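Local coordinates for uncharacterized protein AF_0941 (Archaeoglobus fulgidus, PDB 1YOZ) that is of unknown function, an all-helical archaeal protein of the AF0941-like family that assembles as a pair of identical chains, at residues M13-I17 with R81-F85; I35-R40 with E104-I109; L47-K51 with V112-V116. Numbering follows the deposited sequence.

Contact 1 (M13-I17 with R81-F85); sequences MGEII and RLKEF
Phe85 lays one face of its ring over the backbone of Ile17: Ile17 CA stands 4.0 Å from the Phe85 ring centroid, 21° off the normal, a CH-pi contact. The t rotamer of Phe85 brings its CE2 to 3.6 Å from Ile16 O. Both segments are helical and nearly parallel, axes 10.7 Å apart crossing at 24°; Met13 lies level with Leu82 (CA to CA 6.9 Å) and Ile17 with Phe85 (CA to CA 7.1 Å). This joins helix 8-18 to helix 75-88 in the all-helical fold of this AF0941-like family member; no hydrogen bond links the two segments. Leu82, also t, fits between the helices, its CD1 3.9 Å from Ile16 CG2 and its CD2 4.3 Å from Met13 CB. Leu29 of helix 26-29 touches both Ile16 and Leu82. Toward the surface, Ile17, m at chi1 and t at chi2, sets CD1 over one face of the Arg81 guanidinium, 3.6 Å from Arg81 NE, and Tyr65 of the second subunit packs on Ile17.

Contact 2 (I35-R40 with E104-I109); sequences IFEMFR and EIALYI
This is an apolar, partly aromatic helix-to-helix contact between helix 32-51 and helix 99-113, about 8 Å, centre to centre, from the middle of the folded chain. The two segments run nearly parallel, 14° between directions and 10.2 Å between axes, with Phe36 beside Ile105 (CA to CA 6.1 Å) and Arg40 beside Ile109 (CA to CA 7.8 Å). Ile105, m at chi1, sends CG1 over the Phe36 face, a CH-pi contact 3.8 Å from the ring centroid, while its CG2 lies 3.8 Å from Phe39 CB. In this helical bundle, Leu75 of helix 75-88 and Val71 of helix 57-73 touch both Ile105 and Phe39. Phe36 and Tyr108, both t, form an offset edge-to-face pair: the Phe36 edge points to the Tyr108 face, centroids 6.0 Å apart, planes at 81°. Arg40 CG also sits over a Tyr108 face, 3.9 Å from the ring centroid. A water oxygen bridges the segments, donating to Arg40 O at 2.7 Å and hydrogen-bonded to Tyr108 OH at 2.6 Å.

Contact 3 (L47-K51 with V112-V116); sequences LNLYK and VEKEV
Val112, still helical, points its CA-to-CB bond toward segment 47-51, the last turn of helix 32-51, and its CG2 comes within 3.4 Å of Leu47 CD1; Phe64 of helix 57-73 touches both residues. Lys114 is the first residue to leave helical angles (psi 117°), so helix 99-113 gives way to a short non-helical tail that swings toward the side of that turn, joining the ends of the two helices at the surface of this all-helical fold. Glu115 places OE2 over one face of the Tyr50 ring, 3.6 Å from Tyr50 CD2, and 4.3 Å from Leu47 CD2. That oxygen has no polar partner in the model, whereas Glu115 OE1 makes a salt bridge with Lys57 of helix 57-73. Val116, the last residue, lies nearest Leu47 (CA to CA 6.9 Å); Tyr50, t at chi1, offers its ring edge to Val116 CG2, 3.7 Å from Tyr50 CE2. The stretched Lys51 (m, then t) brings CE to 3.6 Å from Val116 CG1 and 3.4 Å from Val116 O.

Overall arrangement
From the N terminus the chain enters helix 8-18, the first side of contact 1, then passes helix 26-29 into helix 32-51, which supplies the first side of contact 2 and, near its C-terminal end, that of contact 3. Helix 57-73 follows before helix 75-88 closes the loop of contact 1. Helix 99-113 next closes contact 2, and the end of that helix with the C-terminal residues closes contact 3. All three loops cross rather than nest. Contact 1 ties the N-terminal helix 8-18 to helix 75-88, on the opposite side of the chain's centre from both others; contacts 2 and 3, centres 15 Å apart, tie helix 32-51 to helix 99-113 and the C terminus.

Contact 1 (M13-I17 with R81-F85)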
loop_
_atom_site.group_PDB
_atom_site.type_symbol
_atom_site.label_atom_id
_atom_site.label_comp_id
_atom_site.label_asym_id
_atom_site.label_seq_id
_atom_site.Cartn_x
_atom_site.Cartn_y
_atom_site.Cartn_z
ATOM N N MET B 13 7.835 -5.988 -7.438
ATOM C CA MET B 13 7.294 -5.337 -8.639
ATOM C C MET B 13 7.918 -3.955 -8.806
ATOM O O MET B 13 8.399 -3.649 -9.872
ATOM C CB MET B 13 5.763 -5.180 -8.629
ATOM C CG MET B 13 5.252 -4.114 -9.699
ATOM S SD MET B 13 3.494 -3.862 -9.547
ATOM C CE MET B 13 3.479 -2.470 -8.424
ATOM N N GLY B 14 7.897 -3.146 -7.743
ATOM C CA GLY B 14 8.348 -1.776 -7.777
ATOM C C GLY B 14 9.816 -1.655 -8.146
ATOM O O GLY B 14 10.220 -0.694 -8.824
ATOM N N GLU B 15 10.611 -2.610 -7.658
ATOM C CA GLU B 15 12.024 -2.719 -8.006
ATOM C C GLU B 15 12.268 -2.967 -9.497
ATOM O O GLU B 15 13.179 -2.374 -10.082
ATOM C CB GLU B 15 12.678 -3.829 -7.200
ATOM C CG GLU B 15 13.005 -3.380 -5.796
ATOM C CD GLU B 15 13.357 -4.504 -4.891
ATOM O OE1 GLU B 15 13.470 -5.679 -5.343
ATOM O OE2 GLU B 15 13.479 -4.206 -3.682
ATOM N N ILE B 16 11.500 -3.862 -10.096
ATOM C CA ILE B 16 11.579 -4.076 -11.558
ATOM C C ILE B 16 11.163 -2.827 -12.365
ATOM O O ILE B 16 11.895 -2.394 -13.251
ATOM C CB ILE B 16 10.841 -5.376 -11.981
ATOM C CG1 ILE B 16 11.548 -6.578 -11.351
ATOM C CG2 ILE B 16 10.887 -5.552 -13.507
ATOM C CD1 ILE B 16 10.675 -7.773 -11.055
ATOM N N ILE B 17 10.009 -2.243 -12.044
ATOM C CA ILE B 17 9.564 -0.965 -12.638
ATOM C C ILE B 17 10.595 0.194 -12.505
ATOM O O ILE B 17 10.823 0.929 -13.455
ATOM C CB ILE B 17 8.191 -0.526 -12.020
ATOM C CG1 ILE B 17 7.056 -1.439 -12.516
ATOM C CG2 ILE B 17 7.891 0.943 -12.299
ATOM C CD1 ILE B 17 5.641 -1.053 -11.914
ATOM N N ARG B 81 0.051 -4.709 -15.019
ATOM C CA ARG B 81 1.078 -3.675 -15.088
ATOM C C ARG B 81 2.461 -4.245 -15.430
ATOM O O ARG B 81 3.158 -3.737 -16.311
ATOM C CB ARG B 81 1.157 -2.939 -13.740
ATOM C CG ARG B 81 1.404 -1.437 -13.787
ATOM C CD ARG B 81 2.743 -1.069 -14.447
ATOM N NE ARG B 81 3.171 0.304 -14.150
ATOM C CZ ARG B 81 3.934 1.037 -14.956
ATOM N NH1 ARG B 81 4.343 0.540 -16.120
ATOM N NH2 ARG B 81 4.278 2.276 -14.606
ATOM N N LEU B 82 2.856 -5.305 -14.731
ATOM C CA LEU B 82 4.222 -5.779 -14.800
ATOM C C LEU B 82 4.525 -6.544 -16.083
ATOM O O LEU B 82 5.630 -6.417 -16.627
ATOM C CB LEU B 82 4.546 -6.622 -13.560
ATOM C CG LEU B 82 6.000 -7.056 -13.377
ATOM C CD1 LEU B 82 6.972 -5.842 -13.502
ATOM C CD2 LEU B 82 6.156 -7.767 -12.036
ATOM N N LYS B 83 3.550 -7.340 -16.528
ATOM C CA LYS B 83 3.454 -7.899 -17.883
ATOM C C LYS B 83 3.605 -6.815 -18.946
ATOM O O LYS B 83 4.435 -6.917 -19.841
ATOM C CB LYS B 83 2.081 -8.570 -18.050
ATOM C CG LYS B 83 2.019 -9.997 -17.544
ATOM C CD LYS B 83 0.766 -10.729 -18.045
ATOM C CE LYS B 83 0.958 -11.275 -19.428
ATOM N NZ LYS B 83 -0.051 -12.279 -19.762
ATOM N N GLU B 84 2.807 -5.758 -18.809
ATOM C CA GLU B 84 2.786 -4.651 -19.743
ATOM C C GLU B 84 4.121 -3.946 -19.711
ATOM O O GLU B 84 4.620 -3.517 -20.758
ATOM C CB GLU B 84 1.592 -3.725 -19.429
ATOM C CG GLU B 84 1.773 -2.192 -19.544
ATOM C CD GLU B 84 0.894 -1.420 -18.506
ATOM O OE1 GLU B 84 1.037 -0.181 -18.352
ATOM O OE2 GLU B 84 0.073 -2.067 -17.804
ATOM N N PHE B 85 4.723 -3.861 -18.520
ATOM C CA PHE B 85 6.064 -3.302 -18.376
ATOM C C PHE B 85 7.141 -4.163 -19.021
ATOM O O PHE B 85 7.971 -3.659 -19.778
ATOM C CB PHE B 85 6.395 -3.032 -16.893
ATOM C CG PHE B 85 7.738 -2.451 -16.687
ATOM C CD1 PHE B 85 7.907 -1.074 -16.661
ATOM C CD2 PHE B 85 8.850 -3.271 -16.538
ATOM C CE1 PHE B 85 9.162 -0.521 -16.490
ATOM C CE2 PHE B 85 10.117 -2.720 -16.374
ATOM C CZ PHE B 85 10.266 -1.341 -16.349
#

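Contact 2 (I35-R40 with E104-I109)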
loop_
_atom_site.group_PDB
_atom_site.type_symbol
_atom_site.label_atom_id
_atom_site.label_comp_id
_atom_site.label_asym_id
_atom_site.label_seq_id
_atom_site.Cartn_x
_atom_site.Cartn_y
_atom_site.Cartn_z
ATOM N N ILE B 35 4.017 -16.476 -6.333
ATOM C CA ILE B 35 3.195 -15.392 -5.758
ATOM C C ILE B 35 2.535 -15.889 -4.477
ATOM O O ILE B 35 2.748 -15.332 -3.398
ATOM C CB ILE B 35 2.163 -14.848 -6.791
ATOM C CG1 ILE B 35 2.896 -14.222 -7.977
ATOM C CG2 ILE B 35 1.228 -13.790 -6.167
ATOM C CD1 ILE B 35 1.971 -13.535 -8.989
ATOM N N PHE B 36 1.796 -16.993 -4.570
ATOM C CA PHE B 36 1.164 -17.554 -3.371
ATOM C C PHE B 36 2.203 -17.797 -2.269
ATOM O O PHE B 36 2.045 -17.337 -1.142
ATOM C CB PHE B 36 0.397 -18.820 -3.752
ATOM C CG PHE B 36 -0.719 -19.207 -2.790
ATOM C CD1 PHE B 36 -1.858 -19.857 -3.287
ATOM C CD2 PHE B 36 -0.623 -18.971 -1.419
ATOM C CE1 PHE B 36 -2.904 -20.254 -2.427
ATOM C CE2 PHE B 36 -1.636 -19.371 -0.551
ATOM C CZ PHE B 36 -2.788 -20.014 -1.054
ATOM N N GLU B 37 3.328 -18.453 -2.583
ATOM C CA GLU B 37 4.355 -18.676 -1.547
ATOM C C GLU B 37 4.929 -17.393 -0.933
ATOM O O GLU B 37 5.189 -17.334 0.272
ATOM C CB GLU B 37 5.462 -19.643 -2.049
ATOM C CG GLU B 37 6.524 -19.947 -1.001
ATOM C CD GLU B 37 7.729 -20.705 -1.607
ATOM O OE1 GLU B 37 7.486 -21.576 -2.500
ATOM O OE2 GLU B 37 8.902 -20.425 -1.199
ATOM N N MET B 38 5.060 -16.331 -1.743
ATOM C CA MET B 38 5.528 -15.022 -1.291
ATOM C C MET B 38 4.591 -14.424 -0.250
ATOM O O MET B 38 5.040 -13.981 0.775
ATOM C CB MET B 38 5.590 -14.037 -2.490
ATOM C CG MET B 38 6.839 -13.192 -2.574
ATOM S SD MET B 38 6.861 -12.123 -4.001
ATOM C CE MET B 38 6.768 -13.273 -5.276
ATOM N N PHE B 39 3.277 -14.395 -0.530
ATOM C CA PHE B 39 2.322 -13.940 0.488
ATOM C C PHE B 39 2.296 -14.850 1.709
ATOM O O PHE B 39 2.135 -14.355 2.819
ATOM C CB PHE B 39 0.902 -13.740 -0.088
ATOM C CG PHE B 39 0.799 -12.542 -0.990
ATOM C CD1 PHE B 39 0.569 -11.270 -0.453
ATOM C CD2 PHE B 39 0.950 -12.678 -2.348
ATOM C CE1 PHE B 39 0.468 -10.150 -1.277
ATOM C CE2 PHE B 39 0.846 -11.552 -3.203
ATOM C CZ PHE B 39 0.627 -10.302 -2.658
ATOM N N ARG B 40 2.406 -16.175 1.517
ATOM C CA ARG B 40 2.540 -17.061 2.709
ATOM C C ARG B 40 3.766 -16.664 3.542
ATOM O O ARG B 40 3.668 -16.577 4.781
ATOM C CB ARG B 40 2.688 -18.560 2.359
ATOM C CG ARG B 40 1.478 -19.245 1.817
ATOM C CD ARG B 40 1.787 -20.752 1.561
ATOM N NE ARG B 40 0.807 -21.283 0.613
ATOM C CZ ARG B 40 1.047 -21.597 -0.660
ATOM N NH1 ARG B 40 2.259 -21.459 -1.185
ATOM N NH2 ARG B 40 0.066 -22.085 -1.408
ATOM N N GLU B 104 -7.743 -17.719 -3.316
ATOM C CA GLU B 104 -7.146 -18.600 -2.302
ATOM C C GLU B 104 -6.090 -17.883 -1.454
ATOM O O GLU B 104 -5.920 -18.223 -0.304
ATOM C CB GLU B 104 -6.500 -19.835 -2.917
ATOM C CG GLU B 104 -7.479 -20.908 -3.384
ATOM C CD GLU B 104 -6.958 -21.672 -4.600
ATOM O OE1 GLU B 104 -5.712 -21.814 -4.743
ATOM O OE2 GLU B 104 -7.805 -22.139 -5.411
ATOM N N ILE B 105 -5.357 -16.941 -2.048
ATOM C CA ILE B 105 -4.350 -16.130 -1.280
ATOM C C ILE B 105 -5.088 -15.268 -0.238
ATOM O O ILE B 105 -4.746 -15.267 0.938
ATOM C CB ILE B 105 -3.507 -15.250 -2.234
ATOM C CG1 ILE B 105 -2.608 -16.106 -3.154
ATOM C CG2 ILE B 105 -2.601 -14.325 -1.468
ATOM C CD1 ILE B 105 -2.056 -15.314 -4.377
ATOM N N ALA B 106 -6.144 -14.565 -0.671
ATOM C CA ALA B 106 -6.945 -13.702 0.250
ATOM C C ALA B 106 -7.455 -14.528 1.391
ATOM O O ALA B 106 -7.375 -14.145 2.571
ATOM C CB ALA B 106 -8.122 -13.077 -0.473
ATOM N N LEU B 107 -8.032 -15.669 1.021
ATOM C CA LEU B 107 -8.606 -16.580 1.983
ATOM C C LEU B 107 -7.531 -17.103 2.941
ATOM O O LEU B 107 -7.770 -17.225 4.141
ATOM C CB LEU B 107 -9.345 -17.726 1.248
ATOM C CG LEU B 107 -10.796 -17.434 0.797
ATOM C CD1 LEU B 107 -11.366 -18.636 -0.027
ATOM C CD2 LEU B 107 -11.713 -17.076 1.962
ATOM N N TYR B 108 -6.356 -17.431 2.415
ATOM C CA TYR B 108 -5.209 -17.820 3.279
ATOM C C TYR B 108 -4.827 -16.723 4.293
ATOM O O TYR B 108 -4.543 -16.997 5.466
ATOM C CB TYR B 108 -3.967 -18.205 2.424
ATOM C CG TYR B 108 -2.772 -18.633 3.245
ATOM C CD1 TYR B 108 -2.480 -19.992 3.435
ATOM C CD2 TYR B 108 -1.935 -17.689 3.848
ATOM C CE1 TYR B 108 -1.407 -20.389 4.204
ATOM C CE2 TYR B 108 -0.845 -18.070 4.609
ATOM C CZ TYR B 108 -0.567 -19.432 4.785
ATOM O OH TYR B 108 0.528 -19.821 5.574
ATOM N N ILE B 109 -4.791 -15.477 3.845
ATOM C CA ILE B 109 -4.443 -14.342 4.753
ATOM C C ILE B 109 -5.540 -14.213 5.811
ATOM O O ILE B 109 -5.300 -13.986 7.027
ATOM C CB ILE B 109 -4.283 -12.988 3.951
ATOM C CG1 ILE B 109 -3.030 -13.024 3.040
ATOM C CG2 ILE B 109 -4.267 -11.796 4.901
ATOM C CD1 ILE B 109 -3.004 -12.017 1.903
HETATM O O HOH W 1 2.392 -18.266 6.516
#

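Contact 3 (L47-K51 with V112-V116)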
loop_
_atom_site.group_PDB
_atom_site.type_symbol
_atom_site.label_atom_id
_atom_site.label_comp_id
_atom_site.label_asym_id
_atom_site.label_seq_id
_atom_site.Cartn_x
_atom_site.Cartn_y
_atom_site.Cartn_z
ATOM N N LEU B 47 3.595 -12.325 11.281
ATOM C CA LEU B 47 3.297 -13.049 12.517
ATOM C C LEU B 47 4.502 -13.054 13.460
ATOM O O LEU B 47 4.329 -12.762 14.631
ATOM C CB LEU B 47 2.746 -14.436 12.229
ATOM C CG LEU B 47 1.222 -14.502 12.073
ATOM C CD1 LEU B 47 0.830 -15.881 11.644
ATOM C CD2 LEU B 47 0.526 -14.168 13.379
ATOM N N ASN B 48 5.714 -13.280 12.940
ATOM C CA ASN B 48 6.940 -13.263 13.783
ATOM C C ASN B 48 7.367 -11.937 14.411
ATOM O O ASN B 48 7.932 -11.912 15.523
ATOM C CB ASN B 48 8.117 -13.946 13.074
ATOM C CG ASN B 48 7.913 -15.426 12.932
ATOM O OD1 ASN B 48 7.015 -16.002 13.564
ATOM N ND2 ASN B 48 8.720 -16.065 12.081
ATOM N N LEU B 49 7.090 -10.813 13.732
ATOM C CA LEU B 49 7.238 -9.496 14.352
ATOM C C LEU B 49 6.342 -9.332 15.580
ATOM O O LEU B 49 6.708 -8.696 16.604
ATOM C CB LEU B 49 6.884 -8.408 13.321
ATOM C CG LEU B 49 7.840 -8.273 12.154
ATOM C CD1 LEU B 49 7.390 -7.034 11.282
ATOM C CD2 LEU B 49 9.203 -8.013 12.651
ATOM N N TYR B 50 5.143 -9.886 15.480
ATOM C CA TYR B 50 4.220 -9.806 16.601
ATOM C C TYR B 50 4.848 -10.711 17.689
ATOM O O TYR B 50 5.152 -10.267 18.782
ATOM C CB TYR B 50 2.844 -10.309 16.186
ATOM C CG TYR B 50 1.853 -10.463 17.319
ATOM C CD1 TYR B 50 1.452 -9.369 18.073
ATOM C CD2 TYR B 50 1.329 -11.704 17.629
ATOM C CE1 TYR B 50 0.571 -9.515 19.107
ATOM C CE2 TYR B 50 0.443 -11.859 18.661
ATOM C CZ TYR B 50 0.059 -10.760 19.391
ATOM O OH TYR B 50 -0.856 -10.916 20.427
ATOM N N LYS B 51 5.119 -11.954 17.307
ATOM C CA LYS B 51 5.524 -12.991 18.262
ATOM C C LYS B 51 6.904 -12.727 18.930
ATOM O O LYS B 51 7.234 -13.350 19.951
ATOM C CB LYS B 51 5.456 -14.351 17.568
ATOM C CG LYS B 51 4.044 -14.837 17.317
ATOM C CD LYS B 51 4.071 -16.040 16.396
ATOM C CE LYS B 51 2.698 -16.618 16.056
ATOM N NZ LYS B 51 3.009 -17.666 14.998
ATOM N N VAL B 112 -4.721 -16.769 8.493
ATOM C CA VAL B 112 -3.663 -16.429 9.490
ATOM C C VAL B 112 -3.930 -15.146 10.298
ATOM O O VAL B 112 -3.420 -14.973 11.423
ATOM C CB VAL B 112 -2.204 -16.443 8.873
ATOM C CG1 VAL B 112 -2.214 -16.666 7.416
ATOM C CG2 VAL B 112 -1.439 -15.192 9.200
ATOM N N GLU B 113 -4.715 -14.250 9.702
ATOM C CA GLU B 113 -5.164 -13.019 10.361
ATOM C C GLU B 113 -5.756 -13.391 11.730
ATOM O O GLU B 113 -5.395 -12.776 12.732
ATOM C CB GLU B 113 -6.226 -12.337 9.503
ATOM C CG GLU B 113 -6.148 -10.821 9.301
ATOM C CD GLU B 113 -7.317 -10.316 8.468
ATOM O OE1 GLU B 113 -7.379 -9.096 8.133
ATOM O OE2 GLU B 113 -8.217 -11.138 8.164
ATOM N N LYS B 114 -6.664 -14.380 11.766
ATOM C CA LYS B 114 -7.136 -14.968 13.042
ATOM C C LYS B 114 -5.882 -15.438 13.806
ATOM O O LYS B 114 -5.145 -16.275 13.324
ATOM C CB LYS B 114 -8.156 -16.106 12.812
ATOM C CG LYS B 114 -8.814 -16.070 11.447
ATOM C CD LYS B 114 -10.330 -15.972 11.483
ATOM C CE LYS B 114 -10.873 -15.737 10.061
ATOM N NZ LYS B 114 -12.339 -16.000 9.875
ATOM N N GLU B 115 -5.623 -14.863 14.970
ATOM C CA GLU B 115 -4.226 -14.550 15.325
ATOM C C GLU B 115 -3.295 -15.635 15.807
ATOM O O GLU B 115 -3.376 -16.768 15.349
ATOM C CB GLU B 115 -4.130 -13.330 16.246
ATOM C CG GLU B 115 -4.098 -12.065 15.472
ATOM C CD GLU B 115 -2.967 -11.137 15.866
ATOM O OE1 GLU B 115 -3.265 -9.975 16.211
ATOM O OE2 GLU B 115 -1.783 -11.552 15.816
ATOM N N VAL B 116 -2.386 -15.228 16.703
ATOM C CA VAL B 116 -1.105 -15.912 17.036
ATOM C C VAL B 116 -0.876 -17.293 16.383
ATOM O O VAL B 116 -0.499 -17.389 15.202
ATOM C CB VAL B 116 -0.861 -15.982 18.581
ATOM C CG1 VAL B 116 0.652 -15.956 18.897
ATOM C CG2 VAL B 116 -1.602 -14.834 19.318
#